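Local coordinates for protein malonyl CoA-ACP transacylase (Xanthomonas oryzae pv. oryzae, PDB 3K89) that probably transfers the malonyl group of malonyl-CoA to holo acyl carrier protein, giving the malonyl-ACP used in fatty acid synthesis, at residues A113-L118 with E216-L221; F122-A127 with A197-S202; A129-M134 with G172-A177; D209-L214 with Q252-V257. One frame throughout, in Å; residues are numbered along the deposited sequence.

Interaction 1 of 4, residues A113-L118 with E216-L221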
loop_
_atom_site.group_PDB
_atom_site.type_symbol
_atom_site.label_atom_id
_atom_site.label_comp_id
_atom_site.label_asym_id
_atom_site.label_seq_id
_atom_site.Cartn_x
_atom_site.Cartn_y
_atom_site.Cartn_z
ATOM N N ALA A 113 5.858 6.510 -10.870
ATOM C CA ALA A 113 7.005 6.734 -9.985
ATOM C C ALA A 113 7.127 8.215 -9.658
ATOM O O ALA A 113 7.372 8.572 -8.504
ATOM C CB ALA A 113 8.294 6.205 -10.629
ATOM N N HIS A 114 6.946 9.066 -10.669
ATOM C CA HIS A 114 6.973 10.522 -10.437
ATOM C C HIS A 114 5.850 10.928 -9.476
ATOM O O HIS A 114 6.069 11.677 -8.503
ATOM C CB HIS A 114 6.843 11.264 -11.768
ATOM C CG HIS A 114 6.668 12.744 -11.622
ATOM N ND1 HIS A 114 7.631 13.555 -11.061
ATOM C CD2 HIS A 114 5.653 13.561 -11.988
ATOM C CE1 HIS A 114 7.211 14.807 -11.074
ATOM N NE2 HIS A 114 6.014 14.839 -11.635
ATOM N N LEU A 115 4.657 10.404 -9.730
ATOM C CA LEU A 115 3.495 10.789 -8.964
ATOM C C LEU A 115 3.623 10.428 -7.480
ATOM O O LEU A 115 3.233 11.209 -6.624
ATOM C CB LEU A 115 2.239 10.152 -9.564
ATOM C CG LEU A 115 0.898 10.481 -8.895
ATOM C CD1 LEU A 115 0.625 11.986 -8.879
ATOM C CD2 LEU A 115 -0.242 9.724 -9.584
ATOM N N VAL A 116 4.137 9.239 -7.186
ATOM C CA VAL A 116 4.224 8.832 -5.781
ATOM C C VAL A 116 5.409 9.453 -5.049
ATOM O O VAL A 116 5.361 9.599 -3.826
ATOM C CB VAL A 116 4.124 7.302 -5.576
ATOM C CG1 VAL A 116 2.822 6.770 -6.199
ATOM C CG2 VAL A 116 5.371 6.585 -6.136
ATOM N N ARG A 117 6.461 9.836 -5.779
ATOM C CA ARG A 117 7.482 10.701 -5.169
ATOM C C ARG A 117 6.815 12.014 -4.711
ATOM O O ARG A 117 7.024 12.450 -3.565
ATOM C CB ARG A 117 8.645 10.974 -6.137
ATOM C CG ARG A 117 9.674 11.996 -5.589
ATOM C CD ARG A 117 10.941 11.332 -5.138
ATOM N NE ARG A 117 11.829 12.243 -4.395
ATOM C CZ ARG A 117 12.859 12.913 -4.918
ATOM N NH1 ARG A 117 13.163 12.809 -6.207
ATOM N NH2 ARG A 117 13.593 13.703 -4.128
ATOM N N LEU A 118 5.992 12.606 -5.579
ATOM C CA LEU A 118 5.237 13.818 -5.225
ATOM C C LEU A 118 4.278 13.544 -4.077
ATOM O O LEU A 118 4.206 14.326 -3.125
ATOM C CB LEU A 118 4.473 14.392 -6.418
ATOM C CG LEU A 118 5.293 14.980 -7.562
ATOM C CD1 LEU A 118 4.345 15.506 -8.627
ATOM C CD2 LEU A 118 6.235 16.087 -7.068
ATOM N N GLU A 216 -4.101 17.926 -8.045
ATOM C CA GLU A 216 -3.550 18.775 -9.111
ATOM C C GLU A 216 -2.399 18.096 -9.869
ATOM O O GLU A 216 -2.290 18.228 -11.091
ATOM C CB GLU A 216 -3.109 20.127 -8.546
ATOM C CG GLU A 216 -4.279 20.921 -7.941
ATOM C CD GLU A 216 -3.853 22.254 -7.337
ATOM O OE1 GLU A 216 -4.705 22.913 -6.701
ATOM O OE2 GLU A 216 -2.673 22.643 -7.495
ATOM N N ALA A 217 -1.544 17.376 -9.148
ATOM C CA ALA A 217 -0.433 16.639 -9.764
ATOM C C ALA A 217 -0.970 15.571 -10.710
ATOM O O ALA A 217 -0.462 15.409 -11.811
ATOM C CB ALA A 217 0.471 16.017 -8.699
ATOM N N MET A 218 -2.031 14.885 -10.302
ATOM C CA MET A 218 -2.588 13.817 -11.112
ATOM C C MET A 218 -3.181 14.339 -12.405
ATOM O O MET A 218 -3.142 13.660 -13.442
ATOM C CB MET A 218 -3.656 13.045 -10.347
ATOM C CG MET A 218 -3.047 12.179 -9.229
ATOM S SD MET A 218 -4.230 11.051 -8.487
ATOM C CE MET A 218 -5.376 12.197 -7.851
ATOM N N ALA A 219 -3.770 15.530 -12.346
ATOM C CA ALA A 219 -4.550 16.005 -13.491
ATOM C C ALA A 219 -3.682 16.430 -14.679
ATOM O O ALA A 219 -4.199 16.609 -15.786
ATOM C CB ALA A 219 -5.512 17.110 -13.067
ATOM N N GLY A 220 -2.375 16.571 -14.453
ATOM C CA GLY A 220 -1.410 16.882 -15.515
ATOM C C GLY A 220 -0.902 15.655 -16.264
ATOM O O GLY A 220 -0.195 15.769 -17.276
ATOM N N LEU A 221 -1.263 14.474 -15.766
ATOM C CA LEU A 221 -0.825 13.210 -16.377
ATOM C C LEU A 221 -1.858 12.594 -17.312
ATOM O O LEU A 221 -3.040 12.917 -17.265
ATOM C CB LEU A 221 -0.478 12.195 -15.279
ATOM C CG LEU A 221 0.511 12.648 -14.191
ATOM C CD1 LEU A 221 0.588 11.597 -13.078
ATOM C CD2 LEU A 221 1.920 12.975 -14.711
#

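Interaction 2 of 4, residues F122-A127 with A197-S202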
loop_
_atom_site.group_PDB
_atom_site.type_symbol
_atom_site.label_atom_id
_atom_site.label_comp_id
_atom_site.label_asym_id
_atom_site.label_seq_id
_atom_site.Cartn_x
_atom_site.Cartn_y
_atom_site.Cartn_z
ATOM N N PHE A 122 4.290 15.649 -0.587
ATOM C CA PHE A 122 3.159 16.430 -0.105
ATOM C C PHE A 122 2.779 15.957 1.287
ATOM O O PHE A 122 2.472 16.782 2.154
ATOM C CB PHE A 122 1.935 16.319 -1.020
ATOM C CG PHE A 122 2.164 16.792 -2.443
ATOM C CD1 PHE A 122 3.061 17.822 -2.722
ATOM C CD2 PHE A 122 1.437 16.234 -3.493
ATOM C CE1 PHE A 122 3.255 18.252 -4.047
ATOM C CE2 PHE A 122 1.616 16.661 -4.809
ATOM C CZ PHE A 122 2.519 17.672 -5.083
ATOM N N MET A 123 2.776 14.634 1.483
ATOM C CA MET A 123 2.425 14.045 2.781
ATOM C C MET A 123 3.404 14.473 3.865
ATOM O O MET A 123 2.993 14.833 4.975
ATOM C CB MET A 123 2.389 12.520 2.684
ATOM C CG MET A 123 1.231 12.006 1.836
ATOM S SD MET A 123 1.426 10.270 1.367
ATOM C CE MET A 123 0.823 9.448 2.837
ATOM N N GLN A 124 4.692 14.438 3.537
ATOM C CA GLN A 124 5.731 14.777 4.501
ATOM C C GLN A 124 5.650 16.237 4.920
ATOM O O GLN A 124 5.842 16.555 6.098
ATOM C CB GLN A 124 7.113 14.445 3.943
ATOM C CG GLN A 124 8.231 14.500 4.974
ATOM C CD GLN A 124 8.227 13.292 5.897
ATOM O OE1 GLN A 124 8.515 12.167 5.466
ATOM N NE2 GLN A 124 7.904 13.516 7.171
ATOM N N ALA A 125 5.349 17.103 3.957
ATOM C CA ALA A 125 5.266 18.545 4.192
ATOM C C ALA A 125 4.049 18.909 5.028
ATOM O O ALA A 125 4.053 19.937 5.725
ATOM C CB ALA A 125 5.239 19.289 2.875
ATOM N N ALA A 126 3.020 18.066 4.958
ATOM C CA ALA A 126 1.796 18.273 5.710
ATOM C C ALA A 126 2.037 18.024 7.191
ATOM O O ALA A 126 1.371 18.622 8.036
ATOM C CB ALA A 126 0.701 17.368 5.194
ATOM N N ALA A 127 2.994 17.155 7.492
ATOM C CA ALA A 127 3.307 16.774 8.861
ATOM C C ALA A 127 4.811 16.615 9.060
ATOM O O ALA A 127 5.329 15.497 9.065
ATOM C CB ALA A 127 2.574 15.487 9.239
ATOM N N ALA A 197 7.205 3.583 13.435
ATOM C CA ALA A 197 8.351 4.470 13.225
ATOM C C ALA A 197 8.071 5.603 12.227
ATOM O O ALA A 197 8.757 6.626 12.251
ATOM C CB ALA A 197 9.581 3.670 12.815
ATOM N N VAL A 198 7.063 5.423 11.370
ATOM C CA VAL A 198 6.651 6.453 10.399
ATOM C C VAL A 198 6.367 7.821 11.028
ATOM O O VAL A 198 5.750 7.914 12.093
ATOM C CB VAL A 198 5.393 6.030 9.594
ATOM C CG1 VAL A 198 5.733 4.972 8.577
ATOM C CG2 VAL A 198 4.282 5.550 10.522
ATOM N N SER A 199 6.810 8.884 10.369
ATOM C CA SER A 199 6.524 10.231 10.861
ATOM C C SER A 199 5.242 10.801 10.254
ATOM O O SER A 199 4.750 11.848 10.689
ATOM C CB SER A 199 7.707 11.182 10.630
ATOM O OG SER A 199 8.041 11.290 9.254
ATOM N N VAL A 200 4.685 10.098 9.275
ATOM C CA VAL A 200 3.636 10.681 8.464
ATOM C C VAL A 200 2.296 10.066 8.829
ATOM O O VAL A 200 2.141 8.851 8.690
ATOM C CB VAL A 200 3.905 10.456 6.967
ATOM C CG1 VAL A 200 2.779 11.043 6.146
ATOM C CG2 VAL A 200 5.248 11.091 6.582
ATOM N N PRO A 201 1.334 10.902 9.277
ATOM C CA PRO A 201 -0.008 10.415 9.640
ATOM C C PRO A 201 -0.890 10.327 8.394
ATOM O O PRO A 201 -1.830 11.111 8.207
ATOM C CB PRO A 201 -0.510 11.484 10.611
ATOM C CG PRO A 201 0.130 12.726 10.165
ATOM C CD PRO A 201 1.470 12.344 9.559
ATOM N N SER A 202 -0.569 9.358 7.542
ATOM C CA SER A 202 -1.388 9.106 6.357
ATOM C C SER A 202 -2.797 8.669 6.735
ATOM O O SER A 202 -3.027 8.119 7.819
ATOM C CB SER A 202 -0.742 8.042 5.457
ATOM O OG SER A 202 -0.466 6.860 6.183
HETATM O O HOH W 1 5.321 14.030 11.762
#

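Interaction 3 of 4, residues A129-M134 with G172-A177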
loop_
_atom_site.group_PDB
_atom_site.type_symbol
_atom_site.label_atom_id
_atom_site.label_comp_id
_atom_site.label_asym_id
_atom_site.label_seq_id
_atom_site.Cartn_x
_atom_site.Cartn_y
_atom_site.Cartn_z
ATOM N N ALA A 129 8.343 15.996 10.606
ATOM C CA ALA A 129 8.709 15.086 11.704
ATOM C C ALA A 129 8.450 15.740 13.060
ATOM O O ALA A 129 8.749 16.924 13.255
ATOM C CB ALA A 129 10.172 14.628 11.585
ATOM N N GLY A 130 7.861 14.973 13.975
ATOM C CA GLY A 130 7.458 15.495 15.283
ATOM C C GLY A 130 5.960 15.761 15.399
ATOM O O GLY A 130 5.379 15.548 16.458
ATOM N N VAL A 131 5.337 16.229 14.313
ATOM C CA VAL A 131 3.910 16.593 14.299
ATOM C C VAL A 131 2.974 15.378 14.352
ATOM O O VAL A 131 1.985 15.371 15.096
ATOM C CB VAL A 131 3.551 17.467 13.042
ATOM C CG1 VAL A 131 2.031 17.579 12.832
ATOM C CG2 VAL A 131 4.190 18.847 13.147
ATOM N N GLY A 132 3.265 14.375 13.528
ATOM C CA GLY A 132 2.351 13.248 13.366
ATOM C C GLY A 132 2.826 11.956 13.992
ATOM O O GLY A 132 3.994 11.814 14.354
ATOM N N ALA A 133 1.908 11.001 14.116
ATOM C CA ALA A 133 2.234 9.673 14.592
ATOM C C ALA A 133 1.213 8.690 14.079
ATOM O O ALA A 133 0.090 9.078 13.724
ATOM C CB ALA A 133 2.315 9.624 16.164
ATOM N N MET A 134 1.640 7.436 13.999
ATOM C CA MET A 134 0.753 6.303 13.739
ATOM C C MET A 134 1.027 5.196 14.730
ATOM O O MET A 134 2.154 5.042 15.174
ATOM C CB MET A 134 0.986 5.755 12.336
ATOM C CG MET A 134 0.915 6.808 11.261
ATOM S SD MET A 134 -0.773 7.166 10.761
ATOM C CE MET A 134 -1.263 5.809 9.667
ATOM N N GLY A 172 -3.968 7.099 13.611
ATOM C CA GLY A 172 -3.012 8.134 13.269
ATOM C C GLY A 172 -3.545 9.528 13.473
ATOM O O GLY A 172 -4.748 9.731 13.636
ATOM N N GLY A 173 -2.637 10.498 13.430
ATOM C CA GLY A 173 -3.024 11.897 13.535
ATOM C C GLY A 173 -1.936 12.687 14.234
ATOM O O GLY A 173 -0.748 12.367 14.101
ATOM N N ASP A 174 -2.354 13.707 14.979
ATOM C CA ASP A 174 -1.409 14.458 15.826
ATOM C C ASP A 174 -0.746 13.534 16.843
ATOM O O ASP A 174 -1.401 12.693 17.463
ATOM C CB ASP A 174 -2.134 15.611 16.534
ATOM C CG ASP A 174 -2.590 16.693 15.571
ATOM O OD1 ASP A 174 -1.729 17.425 15.017
ATOM O OD2 ASP A 174 -3.812 16.821 15.369
ATOM N N ALA A 175 0.569 13.689 17.011
ATOM C CA ALA A 175 1.325 12.826 17.900
ATOM C C ALA A 175 0.722 12.784 19.310
ATOM O O ALA A 175 0.567 11.709 19.880
ATOM C CB ALA A 175 2.799 13.267 17.964
ATOM N N ALA A 176 0.391 13.954 19.857
ATOM C CA ALA A 176 -0.113 14.035 21.244
ATOM C C ALA A 176 -1.433 13.295 21.367
ATOM O O ALA A 176 -1.680 12.636 22.362
ATOM C CB ALA A 176 -0.286 15.480 21.668
ATOM N N ALA A 177 -2.254 13.367 20.320
ATOM C CA ALA A 177 -3.554 12.710 20.331
ATOM C C ALA A 177 -3.453 11.193 20.192
ATOM O O ALA A 177 -4.221 10.463 20.820
ATOM C CB ALA A 177 -4.467 13.308 19.249
HETATM O O HOH W 2 0.736 17.511 16.259
#

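Interaction 4 of 4, residues D209-L214 with Q252-V257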
loop_
_atom_site.group_PDB
_atom_site.type_symbol
_atom_site.label_atom_id
_atom_site.label_comp_id
_atom_site.label_asym_id
_atom_site.label_seq_id
_atom_site.Cartn_x
_atom_site.Cartn_y
_atom_site.Cartn_z
ATOM N N ASP A 209 -5.110 18.822 2.851
ATOM C CA ASP A 209 -4.525 19.765 1.903
ATOM C C ASP A 209 -3.541 19.089 0.943
ATOM O O ASP A 209 -3.518 19.417 -0.255
ATOM C CB ASP A 209 -3.872 20.935 2.634
ATOM C CG ASP A 209 -4.889 21.836 3.308
ATOM O OD1 ASP A 209 -6.008 21.994 2.771
ATOM O OD2 ASP A 209 -4.568 22.394 4.383
ATOM N N ALA A 210 -2.754 18.147 1.460
ATOM C CA ALA A 210 -1.852 17.343 0.617
ATOM C C ALA A 210 -2.647 16.622 -0.472
ATOM O O ALA A 210 -2.171 16.483 -1.601
ATOM C CB ALA A 210 -1.066 16.351 1.437
ATOM N N ALA A 211 -3.859 16.187 -0.120
ATOM C CA ALA A 211 -4.758 15.512 -1.077
ATOM C C ALA A 211 -5.141 16.412 -2.245
ATOM O O ALA A 211 -5.228 15.954 -3.390
ATOM C CB ALA A 211 -6.008 14.983 -0.369
ATOM N N ASN A 212 -5.385 17.693 -1.967
ATOM C CA ASN A 212 -5.643 18.645 -3.053
ATOM C C ASN A 212 -4.436 18.854 -3.956
ATOM O O ASN A 212 -4.574 18.899 -5.185
ATOM C CB ASN A 212 -6.185 19.960 -2.493
ATOM C CG ASN A 212 -7.573 19.788 -1.896
ATOM O OD1 ASN A 212 -8.327 18.890 -2.290
ATOM N ND2 ASN A 212 -7.907 20.629 -0.918
ATOM N N GLN A 213 -3.255 18.919 -3.360
ATOM C CA GLN A 213 -2.013 19.033 -4.117
ATOM C C GLN A 213 -1.847 17.808 -5.011
ATOM O O GLN A 213 -1.490 17.928 -6.185
ATOM C CB GLN A 213 -0.813 19.150 -3.193
ATOM C CG GLN A 213 -0.760 20.439 -2.394
ATOM C CD GLN A 213 0.392 20.420 -1.438
ATOM O OE1 GLN A 213 0.353 19.736 -0.413
ATOM N NE2 GLN A 213 1.456 21.135 -1.783
ATOM N N LEU A 214 -2.117 16.641 -4.426
ATOM C CA LEU A 214 -2.075 15.373 -5.152
ATOM C C LEU A 214 -3.013 15.407 -6.345
ATOM O O LEU A 214 -2.617 15.024 -7.450
ATOM C CB LEU A 214 -2.447 14.211 -4.221
ATOM C CG LEU A 214 -2.485 12.804 -4.845
ATOM C CD1 LEU A 214 -1.107 12.378 -5.246
ATOM C CD2 LEU A 214 -3.075 11.815 -3.848
ATOM N N GLN A 252 -8.633 8.820 -0.892
ATOM C CA GLN A 252 -7.788 7.821 -0.239
ATOM C C GLN A 252 -6.830 8.453 0.768
ATOM O O GLN A 252 -6.587 7.881 1.832
ATOM C CB GLN A 252 -6.963 7.041 -1.282
ATOM C CG GLN A 252 -6.331 5.774 -0.719
ATOM C CD GLN A 252 -4.947 5.506 -1.263
ATOM O OE1 GLN A 252 -4.077 6.380 -1.219
ATOM N NE2 GLN A 252 -4.714 4.283 -1.762
ATOM N N LEU A 253 -6.265 9.617 0.430
ATOM C CA LEU A 253 -5.139 10.132 1.210
ATOM C C LEU A 253 -5.512 10.543 2.627
ATOM O O LEU A 253 -4.680 10.445 3.549
ATOM C CB LEU A 253 -4.498 11.312 0.473
ATOM C CG LEU A 253 -3.039 11.564 0.849
ATOM C CD1 LEU A 253 -2.130 10.500 0.265
ATOM C CD2 LEU A 253 -2.579 12.935 0.412
ATOM N N TYR A 254 -6.746 11.001 2.807
ATOM C CA TYR A 254 -7.173 11.546 4.113
ATOM C C TYR A 254 -8.249 10.713 4.792
ATOM O O TYR A 254 -8.697 11.049 5.891
ATOM C CB TYR A 254 -7.614 13.014 4.000
ATOM C CG TYR A 254 -8.784 13.292 3.079
ATOM C CD1 TYR A 254 -8.565 13.648 1.756
ATOM C CD2 TYR A 254 -10.103 13.233 3.541
ATOM C CE1 TYR A 254 -9.625 13.936 0.897
ATOM C CE2 TYR A 254 -11.181 13.514 2.689
ATOM C CZ TYR A 254 -10.930 13.867 1.370
ATOM O OH TYR A 254 -11.973 14.149 0.504
ATOM N N LEU A 255 -8.651 9.624 4.143
ATOM C CA LEU A 255 -9.634 8.695 4.705
ATOM C C LEU A 255 -9.008 7.321 4.967
ATOM O O LEU A 255 -7.971 6.991 4.405
ATOM C CB LEU A 255 -10.851 8.601 3.779
ATOM C CG LEU A 255 -11.689 9.881 3.687
ATOM C CD1 LEU A 255 -12.759 9.761 2.630
ATOM C CD2 LEU A 255 -12.304 10.246 5.051
ATOM N N PRO A 256 -9.622 6.516 5.859
ATOM C CA PRO A 256 -9.020 5.238 6.221
ATOM C C PRO A 256 -8.907 4.252 5.076
ATOM O O PRO A 256 -9.796 4.168 4.227
ATOM C CB PRO A 256 -9.940 4.679 7.324
ATOM C CG PRO A 256 -11.026 5.618 7.506
ATOM C CD PRO A 256 -10.795 6.862 6.689
ATOM N N VAL A 257 -7.800 3.521 5.057
ATOM C CA VAL A 257 -7.643 2.413 4.113
ATOM C C VAL A 257 -8.548 1.279 4.563
ATOM O O VAL A 257 -8.397 0.758 5.658
ATOM C CB VAL A 257 -6.170 1.936 4.070
ATOM C CG1 VAL A 257 -5.998 0.600 3.334
ATOM C CG2 VAL A 257 -5.304 2.981 3.413
#

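Interaction 1 of 4, residues A113-L118 with E216-L221
Leu115 and Leu118 of helix 109-126 pack against Ala217 and Met218 of helix 208-219 and Leu221 just after it, a purely apolar contact on the larger, alpha/beta part of the fold. The backbones come nearest where the CA atoms of Leu115 and Ala217 lie 7.1 Å apart, a close approach that the small alanine permits. Leu115 carries most of the contact. Its CG stands anti to the backbone N (chi1 -179°), and beyond it the two methyls straddle Met218, with CD1 and CD2 of Leu115 each 3.7 Å from Met218 CG. CD1 of Leu115 also reaches Ala217 CB at 4.0 Å. Leu118 CD1 touches Ala217 CB as well, at 3.9 Å, so that one methyl is met by both leucines, which are one helical turn apart. Past the helix end the chain turns back through Gly220, and Leu221 brings its CD1 to within 4.1 Å of both CB and CD2 of Leu115. Met218 meets this contact through CG, while its side chain also packs on Leu249 and Val250 of helix 242-254. Within the first helix Leu118 CG lies 3.9 Å above one face of the His114 ring, offset toward the rim. Leu115 also rests on Tyr98 of helix 95-103, and Phe122, one turn after Leu118 on the same helix, packs on Ala217 too. This is packing away from the predicted active site, joining neighbouring helices in the large alpha/beta-hydrolase-like subdomain of the FabD acyltransferases.

Interaction 2 of 4, residues F122-A127 with A197-S202
Ser199 meets Gln124 through the one direct hydrogen bond of this contact, between the loop after strand 193-195 and the last turn of helix 109-126. Gln124 NE2 donates to Ser199 OG over 3.1 Å, nearly straight at 174°, and OG lies within 4° of the amide plane. The glutamine gets there by bending at its second torsion (chi2 76°), which swings CD back toward the loop. A water also sits between Ser199 O and Ala127 O, though its approach to Ser199 O is too short to be trusted in detail. Val200 comes next and splits its branches between two helix residues: CG2 packs on the Gln124 amide, 3.6 Å from OE1, while CG1 touches Met123 CB at 3.8 Å, the methionine and valine side chains crossing at about a right angle. Pro201 is the centre of an inverse gamma turn, closed by a weak bond from Ser202 N to Val200 O. Pro201 CD presses on the residue just after the helix, only 3.3 Å from Ala127 CB, tighter than usual carbon contact. At Ser202 the tip of Met123 closes in, its CE 3.4 Å from Ser202 CB. The turn leads directly into His203, a predicted active-site residue, and the Ser202 side chain lies about 5 Å from that of Ser94, the other one. Such a junction is as expected in malonyl transacylases, where the helix leading into the small ferredoxin-like subdomain meets the chain returning from it, beside the active-site cleft.

Interaction 3 of 4, residues A129-M134 with G172-A177
Ala175 N donates to Val131 O at 2.9 Å, the shortest of three backbone bonds that join strand 132-138 to the end of strand 168-172 and the start of the helix behind it. The pairing is antiparallel and belongs to the small ferredoxin-like subdomain, whose beta-alpha-beta-beta-alpha-beta order places these first and third strands side by side. Ala133 and Gly173 form a hydrogen-bonded pair, exchanging both bonds: Ala133 N to Gly173 O is 3.0 Å, and Gly173 N to Ala133 O is 3.1 Å, each donor standing nearly along the C=O axis. At Val131 O the donor is instead tilted 26° from the carbonyl plane. Val131 O has a second partner, a water 2.7 Å away that also donates to Asp174 OD1. The aspartate sits in the N-cap position of helix 175-187 yet makes no capping bond; its OD2 accepts from the backbone N of Val157 instead. Gly173 is where the chain turns a corner, with extended backbone angles of positive phi (148°) that suit a residue lacking CB. Beyond the bonds, Ala133 CB packs beside the first helical residue, 4.1 Å from Ala175 CB, on the face of the sheet where the helix begins. Met134 lies on the other face, where its side chain packs on Val198 and Ser202. Its side chain folds back at chi2 (-82°), and Met134 SD rests 3.5 Å from Gly172 CA.

Interaction 4 of 4, residues D209-L214 with Q252-V257
Ala211, within helix 208-219, faces Leu253 in the weakly bonded last turn of helix 242-254, and their CA atoms are 5.9 Å apart, close enough for a leucine methyl to touch main chain. Leu253 CD2 comes 3.5 Å from Ala211 N, resting against the backbone between Ala210 and Ala211 and meeting Ala210 CB at 3.9 Å. Leu253 CG stands anti to its backbone N (chi1 -156°); of its two methyls, CD1 lies more loosely, 4.4 Å from Leu214 CD2. Ala211 CB meets both neighbours: it stands 4.1 Å from Leu253 CB, and it touches the edge of the Tyr254 ring near the ring plane, 3.6 Å from CD1. The tyrosine thus offers its rim to the alanine methyl rather than a face. Leu253 is also covered by Arg119 and Met123 of helix 109-126, and Leu214 by Tyr98 of helix 95-103. Polar bonds come from Gln252 next door: its O accepts from His203 ND1, and its side-chain NE2 bonds to Ser94 O, so the same helical turn reaches both predicted active-site residues. With alanine methyls, two leucines and an aromatic edge as its side-chain chemistry, the contact holds by close fit and burial, and two successive alanines on one helix let the other helix come near, consistent with a second shell that positions His203.

Overall arrangement
Interactions 1, 2 and 4 meet around helices 109-126 and 208-219: interactions 1 and 2 share the first, interactions 1 and 4 the second, and Phe122 packs on the alanines of both helical contacts. Interaction 4 is the most buried and wholly apolar; interaction 1 is equally apolar but only partly buried, farther from the predicted active site. Interaction 2 mixes packing with an amide-to-hydroxyl bond where the large and small subdomains join, and interaction 3, lying farthest from the centre of the chain, is carried by backbone bonds of a sheet. Met134 connects the last two, packing on Pro201 and Ser202, while Met123 SD reaches Leu253, tying 122-127 to 252-257.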